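Long-range contact in alpha-/beta-galactoside alpha-2,3-sialyltransferase (Photobacterium phosphoreum, PDB 2ZWI), which probably transfers sialic acid from a CMP-activated donor to galactosides in alpha-2,3 linkage, as a glycosyltransferase of the GT-B clan: residues K134-I146 and I156-T168. Numbering follows the deposited sequence.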
ATOM      1  N   LYS A 134       8.874  24.349   4.003  1.00 15.02           N
ATOM      2  CA  LYS A 134       7.616  23.643   3.744  1.00 15.26           C
ATOM      3  C   LYS A 134       7.119  22.907   5.000  1.00 15.03           C
ATOM      4  O   LYS A 134       5.924  22.939   5.317  1.00 14.77           O
ATOM      5  CB  LYS A 134       7.777  22.673   2.572  1.00 15.08           C
ATOM      6  CG  LYS A 134       7.936  23.358   1.214  1.00 16.51           C
ATOM      7  CD  LYS A 134       7.886  22.324   0.087  1.00 19.63           C
ATOM      8  CE  LYS A 134       7.707  22.971  -1.298  1.00 20.84           C
ATOM      9  NZ  LYS A 134       6.452  23.769  -1.393  1.00 23.20           N
ATOM     10  N   ILE A 135       8.055  22.276   5.709  1.00 14.38           N
ATOM     11  CA  ILE A 135       7.784  21.630   6.989  1.00 14.72           C
ATOM     12  C   ILE A 135       7.291  22.621   8.063  1.00 14.87           C
ATOM     13  O   ILE A 135       6.324  22.332   8.769  1.00 14.47           O
ATOM     14  CB  ILE A 135       9.000  20.814   7.474  1.00 14.31           C
ATOM     15  CG1 ILE A 135       9.086  19.493   6.692  1.00 14.58           C
ATOM     16  CG2 ILE A 135       8.920  20.536   8.978  1.00 14.68           C
ATOM     17  CD1 ILE A 135      10.451  18.851   6.749  1.00 14.73           C
ATOM     18  N   SER A 136       7.939  23.782   8.165  1.00 15.00           N
ATOM     19  CA  SER A 136       7.505  24.823   9.110  1.00 15.21           C
ATOM     20  C   SER A 136       6.043  25.229   8.902  1.00 15.35           C
ATOM     21  O   SER A 136       5.350  25.570   9.859  1.00 15.28           O
ATOM     22  CB  SER A 136       8.415  26.061   9.037  1.00 15.51           C
ATOM     23  OG  SER A 136       8.087  26.886   7.924  1.00 16.12           O
ATOM     24  N   LEU A 137       5.582  25.188   7.655  1.00 15.42           N
ATOM     25  CA  LEU A 137       4.199  25.530   7.334  1.00 15.88           C
ATOM     26  C   LEU A 137       3.198  24.419   7.649  1.00 15.68           C
ATOM     27  O   LEU A 137       2.010  24.689   7.779  1.00 15.75           O
ATOM     28  CB  LEU A 137       4.080  25.950   5.858  1.00 16.21           C
ATOM     29  CG  LEU A 137       4.856  27.205   5.412  1.00 16.72           C
ATOM     30  CD1 LEU A 137       4.753  27.409   3.910  1.00 17.36           C
ATOM     31  CD2 LEU A 137       4.339  28.432   6.145  1.00 17.55           C
ATOM     32  N   SER A 138       3.675  23.179   7.776  1.00 15.85           N
ATOM     33  CA  SER A 138       2.780  21.999   7.787  1.00 15.81           C
ATOM     34  C   SER A 138       1.806  21.937   8.969  1.00 16.22           C
ATOM     35  O   SER A 138       0.621  21.668   8.773  1.00 15.79           O
ATOM     36  CB  SER A 138       3.565  20.682   7.642  1.00 15.62           C
ATOM     37  OG  SER A 138       4.391  20.416   8.771  1.00 14.20           O
ATOM     38  N   LYS A 139       2.282  22.200  10.185  1.00 16.92           N
ATOM     39  CA  LYS A 139       1.387  22.185  11.347  1.00 17.87           C
ATOM     40  C   LYS A 139       0.153  23.093  11.149  1.00 18.41           C
ATOM     41  O   LYS A 139      -0.986  22.649  11.331  1.00 18.33           O
ATOM     42  CB  LYS A 139       2.140  22.525  12.632  1.00 17.86           C
ATOM     43  CG  LYS A 139       1.348  22.239  13.898  1.00 18.26           C
ATOM     44  CD  LYS A 139       2.151  22.506  15.172  1.00 18.50           C
ATOM     45  CE  LYS A 139       1.308  22.191  16.404  1.00 21.05           C
ATOM     46  NZ  LYS A 139       2.107  22.209  17.669  1.00 23.82           N
ATOM     47  N   ASP A 140       0.385  24.344  10.752  1.00 19.30           N
ATOM     48  CA  ASP A 140      -0.702  25.301  10.477  1.00 20.43           C
ATOM     49  C   ASP A 140      -1.590  24.900   9.304  1.00 19.66           C
ATOM     50  O   ASP A 140      -2.797  25.125   9.355  1.00 19.52           O
ATOM     51  CB  ASP A 140      -0.155  26.723  10.240  1.00 21.20           C
ATOM     52  CG  ASP A 140       0.104  27.492  11.533  1.00 24.07           C
ATOM     53  OD1 ASP A 140      -0.445  27.126  12.602  1.00 28.85           O
ATOM     54  OD2 ASP A 140       0.857  28.495  11.476  1.00 27.47           O
ATOM     55  N   ASN A 141      -0.990  24.335   8.251  1.00 19.49           N
ATOM     56  CA  ASN A 141      -1.733  23.783   7.106  1.00 19.20           C
ATOM     57  C   ASN A 141      -2.762  22.757   7.570  1.00 18.50           C
ATOM     58  O   ASN A 141      -3.939  22.814   7.200  1.00 17.92           O
ATOM     59  CB  ASN A 141      -0.802  23.039   6.124  1.00 19.51           C
ATOM     60  CG  ASN A 141       0.085  23.953   5.294  1.00 21.27           C
ATOM     61  OD1 ASN A 141      -0.121  25.174   5.205  1.00 20.87           O
ATOM     62  ND2 ASN A 141       1.093  23.339   4.649  1.00 21.93           N
ATOM     63  N   ILE A 142      -2.288  21.798   8.366  1.00 17.70           N
ATOM     64  CA  ILE A 142      -3.119  20.691   8.847  1.00 16.92           C
ATOM     65  C   ILE A 142      -4.195  21.193   9.812  1.00 17.05           C
ATOM     66  O   ILE A 142      -5.358  20.817   9.705  1.00 16.41           O
ATOM     67  CB  ILE A 142      -2.254  19.596   9.535  1.00 17.05           C
ATOM     68  CG1 ILE A 142      -1.260  18.981   8.539  1.00 14.97           C
ATOM     69  CG2 ILE A 142      -3.136  18.513  10.200  1.00 15.76           C
ATOM     70  CD1 ILE A 142      -0.071  18.355   9.209  1.00 13.80           C
ATOM     71  N   GLN A 143      -3.798  22.045  10.753  1.00 17.52           N
ATOM     72  CA  GLN A 143      -4.743  22.613  11.697  1.00 18.30           C
ATOM     73  C   GLN A 143      -5.837  23.419  10.986  1.00 18.39           C
ATOM     74  O   GLN A 143      -7.009  23.271  11.319  1.00 18.10           O
ATOM     75  CB  GLN A 143      -4.029  23.439  12.772  1.00 18.56           C
ATOM     76  CG  GLN A 143      -4.923  23.845  13.949  1.00 21.15           C
ATOM     77  CD  GLN A 143      -5.461  22.656  14.741  1.00 24.59           C
ATOM     78  OE1 GLN A 143      -4.698  21.864  15.303  1.00 27.09           O
ATOM     79  NE2 GLN A 143      -6.782  22.540  14.805  1.00 25.76           N
ATOM     80  N   SER A 144      -5.456  24.234   9.999  1.00 18.94           N
ATOM     81  CA  SER A 144      -6.421  25.008   9.200  1.00 19.94           C
ATOM     82  C   SER A 144      -7.437  24.138   8.462  1.00 19.96           C
ATOM     83  O   SER A 144      -8.615  24.490   8.387  1.00 20.11           O
ATOM     84  CB  SER A 144      -5.717  25.911   8.185  1.00 19.78           C
ATOM     85  OG  SER A 144      -4.824  26.799   8.815  1.00 22.23           O
ATOM     86  N   SER A 145      -6.969  23.022   7.909  1.00 20.08           N
ATOM     87  CA  SER A 145      -7.836  22.001   7.310  1.00 20.74           C
ATOM     88  C   SER A 145      -8.811  21.394   8.309  1.00 21.10           C
ATOM     89  O   SER A 145      -9.977  21.167   7.980  1.00 20.87           O
ATOM     90  CB  SER A 145      -6.998  20.882   6.691  1.00 20.50           C
ATOM     91  OG  SER A 145      -6.330  21.354   5.538  1.00 21.61           O
ATOM     92  N   ILE A 146      -8.321  21.121   9.518  1.00 21.36           N
ATOM     93  CA  ILE A 146      -9.140  20.535  10.580  1.00 22.57           C
ATOM     94  C   ILE A 146     -10.142  21.559  11.125  1.00 23.32           C
ATOM     95  O   ILE A 146     -11.281  21.219  11.442  1.00 23.48           O
ATOM     96  CB  ILE A 146      -8.263  19.959  11.720  1.00 22.29           C
ATOM     97  CG1 ILE A 146      -7.527  18.696  11.239  1.00 21.82           C
ATOM     98  CG2 ILE A 146      -9.101  19.697  12.974  1.00 22.25           C
ATOM     99  CD1 ILE A 146      -6.405  18.228  12.173  1.00 22.95           C
ATOM    100  N   ILE A 156       3.875  16.170   0.710  1.00 13.66           N
ATOM    101  CA  ILE A 156       4.682  15.354   1.627  1.00 13.22           C
ATOM    102  C   ILE A 156       4.722  15.900   3.052  1.00 12.90           C
ATOM    103  O   ILE A 156       4.474  15.160   4.018  1.00 12.01           O
ATOM    104  CB  ILE A 156       6.126  15.149   1.086  1.00 13.83           C
ATOM    105  CG1 ILE A 156       6.165  13.952   0.144  1.00 13.93           C
ATOM    106  CG2 ILE A 156       7.148  14.968   2.239  1.00 13.94           C
ATOM    107  CD1 ILE A 156       5.424  12.685   0.654  1.00 15.58           C
ATOM    108  N   GLU A 157       5.010  17.194   3.177  1.00 12.47           N
ATOM    109  CA  GLU A 157       5.123  17.829   4.490  1.00 12.32           C
ATOM    110  C   GLU A 157       3.819  17.762   5.310  1.00 11.96           C
ATOM    111  O   GLU A 157       3.857  17.704   6.544  1.00 12.12           O
ATOM    112  CB  GLU A 157       5.653  19.268   4.357  1.00 12.60           C
ATOM    113  CG  GLU A 157       4.736  20.268   3.612  1.00 11.96           C
ATOM    114  CD  GLU A 157       4.959  20.324   2.105  1.00 14.46           C
ATOM    115  OE1 GLU A 157       5.532  19.378   1.508  1.00 15.39           O
ATOM    116  OE2 GLU A 157       4.542  21.328   1.503  1.00 13.92           O
ATOM    117  N   ASN A 158       2.679  17.756   4.619  1.00 11.45           N
ATOM    118  CA  ASN A 158       1.361  17.698   5.264  1.00 11.34           C
ATOM    119  C   ASN A 158       0.954  16.297   5.663  1.00 10.91           C
ATOM    120  O   ASN A 158       0.626  16.051   6.827  1.00 11.18           O
ATOM    121  CB  ASN A 158       0.281  18.312   4.356  1.00 11.49           C
ATOM    122  CG  ASN A 158       0.364  19.831   4.299  1.00 12.62           C
ATOM    123  OD1 ASN A 158       1.124  20.446   5.037  1.00 12.58           O
ATOM    124  ND2 ASN A 158      -0.432  20.438   3.425  1.00 13.50           N
ATOM    125  N   ILE A 159       0.980  15.379   4.699  1.00  9.96           N
ATOM    126  CA  ILE A 159       0.568  13.992   4.958  1.00  9.64           C
ATOM    127  C   ILE A 159       1.480  13.299   5.976  1.00  9.27           C
ATOM    128  O   ILE A 159       0.998  12.510   6.775  1.00  8.60           O
ATOM    129  CB  ILE A 159       0.368  13.169   3.656  1.00  9.40           C
ATOM    130  CG1 ILE A 159       1.701  12.896   2.939  1.00  9.62           C
ATOM    131  CG2 ILE A 159      -0.612  13.889   2.729  1.00 10.06           C
ATOM    132  CD1 ILE A 159       1.564  12.066   1.665  1.00  8.94           C
ATOM    133  N   TYR A 160       2.774  13.631   5.974  1.00  9.40           N
ATOM    134  CA  TYR A 160       3.680  13.115   7.008  1.00 10.11           C
ATOM    135  C   TYR A 160       3.854  14.048   8.222  1.00 10.32           C
ATOM    136  O   TYR A 160       4.795  13.881   9.019  1.00 10.33           O
ATOM    137  CB  TYR A 160       5.040  12.707   6.408  1.00 10.15           C
ATOM    138  CG  TYR A 160       4.996  11.438   5.573  1.00 10.31           C
ATOM    139  CD1 TYR A 160       4.787  10.194   6.173  1.00 11.13           C
ATOM    140  CD2 TYR A 160       5.176  11.479   4.190  1.00  9.57           C
ATOM    141  CE1 TYR A 160       4.742   9.015   5.412  1.00 10.99           C
ATOM    142  CE2 TYR A 160       5.153  10.309   3.421  1.00 10.19           C
ATOM    143  CZ  TYR A 160       4.932   9.078   4.043  1.00 10.89           C
ATOM    144  OH  TYR A 160       4.896   7.917   3.295  1.00 11.48           O
ATOM    145  N   GLY A 161       2.943  15.011   8.387  1.00 10.60           N
ATOM    146  CA  GLY A 161       3.128  16.052   9.397  1.00 10.35           C
ATOM    147  C   GLY A 161       2.170  16.036  10.577  1.00 10.83           C
ATOM    148  O   GLY A 161       2.167  16.980  11.376  1.00 10.72           O
ATOM    149  N   PHE A 162       1.377  14.971  10.702  1.00 10.50           N
ATOM    150  CA  PHE A 162       0.317  14.900  11.725  1.00 10.91           C
ATOM    151  C   PHE A 162       0.819  14.632  13.145  1.00 11.20           C
ATOM    152  O   PHE A 162       0.121  14.968  14.112  1.00 10.98           O
ATOM    153  CB  PHE A 162      -0.732  13.834  11.365  1.00 10.16           C
ATOM    154  CG  PHE A 162      -1.715  14.260  10.307  1.00 10.75           C
ATOM    155  CD1 PHE A 162      -3.028  14.569  10.648  1.00 10.85           C
ATOM    156  CD2 PHE A 162      -1.331  14.327   8.961  1.00 11.25           C
ATOM    157  CE1 PHE A 162      -3.952  14.960   9.674  1.00 11.43           C
ATOM    158  CE2 PHE A 162      -2.243  14.711   7.974  1.00 12.35           C
ATOM    159  CZ  PHE A 162      -3.555  15.028   8.326  1.00 11.31           C
ATOM    160  N   SER A 163       1.999  14.015  13.291  1.00 11.66           N
ATOM    161  CA  SER A 163       2.542  13.758  14.644  1.00 12.16           C
ATOM    162  C   SER A 163       2.845  15.057  15.426  1.00 13.03           C
ATOM    163  O   SER A 163       3.039  15.027  16.650  1.00 13.10           O
ATOM    164  CB  SER A 163       3.756  12.823  14.603  1.00 12.16           C
ATOM    165  OG  SER A 163       4.936  13.512  14.208  1.00 11.71           O
ATOM    166  N   GLN A 164       2.871  16.186  14.713  1.00 13.33           N
ATOM    167  CA  GLN A 164       2.944  17.507  15.342  1.00 13.88           C
ATOM    168  C   GLN A 164       1.663  17.852  16.107  1.00 13.96           C
ATOM    169  O   GLN A 164       1.681  18.691  17.005  1.00 14.04           O
ATOM    170  CB  GLN A 164       3.228  18.588  14.285  1.00 13.42           C
ATOM    171  CG  GLN A 164       4.571  18.421  13.574  1.00 13.41           C
ATOM    172  CD  GLN A 164       4.736  19.339  12.365  1.00 14.29           C
ATOM    173  OE1 GLN A 164       5.565  20.247  12.377  1.00 14.94           O
ATOM    174  NE2 GLN A 164       3.950  19.101  11.313  1.00 14.13           N
ATOM    175  N   LEU A 165       0.556  17.202  15.749  1.00 14.26           N
ATOM    176  CA  LEU A 165      -0.757  17.546  16.305  1.00 14.45           C
ATOM    177  C   LEU A 165      -1.368  16.475  17.192  1.00 14.18           C
ATOM    178  O   LEU A 165      -2.065  16.800  18.161  1.00 14.00           O
ATOM    179  CB  LEU A 165      -1.751  17.879  15.187  1.00 14.55           C
ATOM    180  CG  LEU A 165      -1.695  19.207  14.421  1.00 15.67           C
ATOM    181  CD1 LEU A 165      -1.639  20.387  15.377  1.00 16.43           C
ATOM    182  CD2 LEU A 165      -0.535  19.231  13.465  1.00 19.18           C
ATOM    183  N   TYR A 166      -1.145  15.209  16.833  1.00 13.34           N
ATOM    184  CA  TYR A 166      -1.752  14.074  17.517  1.00 13.24           C
ATOM    185  C   TYR A 166      -0.733  12.942  17.660  1.00 12.84           C
ATOM    186  O   TYR A 166       0.212  12.860  16.868  1.00 13.33           O
ATOM    187  CB  TYR A 166      -2.969  13.553  16.723  1.00 13.82           C
ATOM    188  CG  TYR A 166      -4.053  14.591  16.505  1.00 14.39           C
ATOM    189  CD1 TYR A 166      -4.046  15.406  15.375  1.00 12.80           C
ATOM    190  CD2 TYR A 166      -5.079  14.759  17.437  1.00 13.21           C
ATOM    191  CE1 TYR A 166      -5.037  16.371  15.174  1.00 14.81           C
ATOM    192  CE2 TYR A 166      -6.077  15.727  17.251  1.00 14.60           C
ATOM    193  CZ  TYR A 166      -6.045  16.524  16.115  1.00 14.78           C
ATOM    194  OH  TYR A 166      -7.015  17.474  15.919  1.00 16.60           O
ATOM    195  N   PRO A 167      -0.922  12.065  18.670  1.00 12.31           N
ATOM    196  CA  PRO A 167      -0.166  10.809  18.680  1.00 11.73           C
ATOM    197  C   PRO A 167      -0.423  10.081  17.358  1.00 11.10           C
ATOM    198  O   PRO A 167      -1.576   9.751  17.042  1.00 10.13           O
ATOM    199  CB  PRO A 167      -0.767  10.035  19.855  1.00 11.54           C
ATOM    200  CG  PRO A 167      -1.311  11.105  20.770  1.00 13.04           C
ATOM    201  CD  PRO A 167      -1.826  12.181  19.836  1.00 12.39           C
ATOM    202  N   THR A 168       0.648   9.892  16.581  1.00 10.27           N
ATOM    203  CA  THR A 168       0.560   9.383  15.208  1.00  9.88           C
ATOM    204  C   THR A 168       1.640   8.336  14.956  1.00  9.39           C
ATOM    205  O   THR A 168       2.809   8.523  15.329  1.00  9.19           O
ATOM    206  CB  THR A 168       0.749  10.514  14.168  1.00 10.05           C
ATOM    207  OG1 THR A 168      -0.243  11.517  14.359  1.00 11.06           O
ATOM    208  CG2 THR A 168       0.631  10.001  12.759  1.00 10.35           C
TER
HETATM  209  O   HOH W   1       4.555  21.763  -1.045  1.00 23.96           O
HETATM  210  O   HOH W   2       4.136  23.455   3.120  1.00 32.52           O
HETATM  211  O   HOH W   3       5.132  22.545  11.162  1.00 14.90           O
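In the GT-B fold of this enzyme, residues 134-146, part of helix 128-147, lie along segment 156-168, which opens with the short helix 156-159 and leads into strand 168-172 of the seven-stranded parallel sheet; the backbones come nearest at S138 and N158, their CA atoms 5.2 Å apart. The pairing illustrates how a short helix and the turns that follow it can be fastened to a longer helix by side-chain amides. Q164, its chain extended beyond CG, reaches S138 and uses NE2 twice: one bond goes to S138 OG (2.9 Å), the other, nearly straight at 178°, to G161 O within its own turn. Both acceptors lie close to the amide plane, which fixes the rotation of the group. S138 OG in turn donates to I135 O, and a water joins Q164 OE1 to K139 N. The side-chain amides of N141 and N158 cross at about a right angle, N141 ND2 meeting a lone pair of N158 OD1 at 2.9 Å, while N158 ND2 bonds the backbone O of D153. At the K134 end of the contact the charges of K134 and E157 do not touch; a water bridges NZ and OE2, and E157 CG packs on K134 O.

Elsewhere the packing is mostly apolar. I142 CG2 sits over one face of the F162 ring, and CD1 of the same residue touches the carbonyl oxygens of N158 and G161. The extended aliphatic chain of K139 runs across L165. Helix 86-98 closes the far end, where E97 binds Y166 OH and I146 CD1 meets the Y166 ring edge, 3.8 Å from CE1.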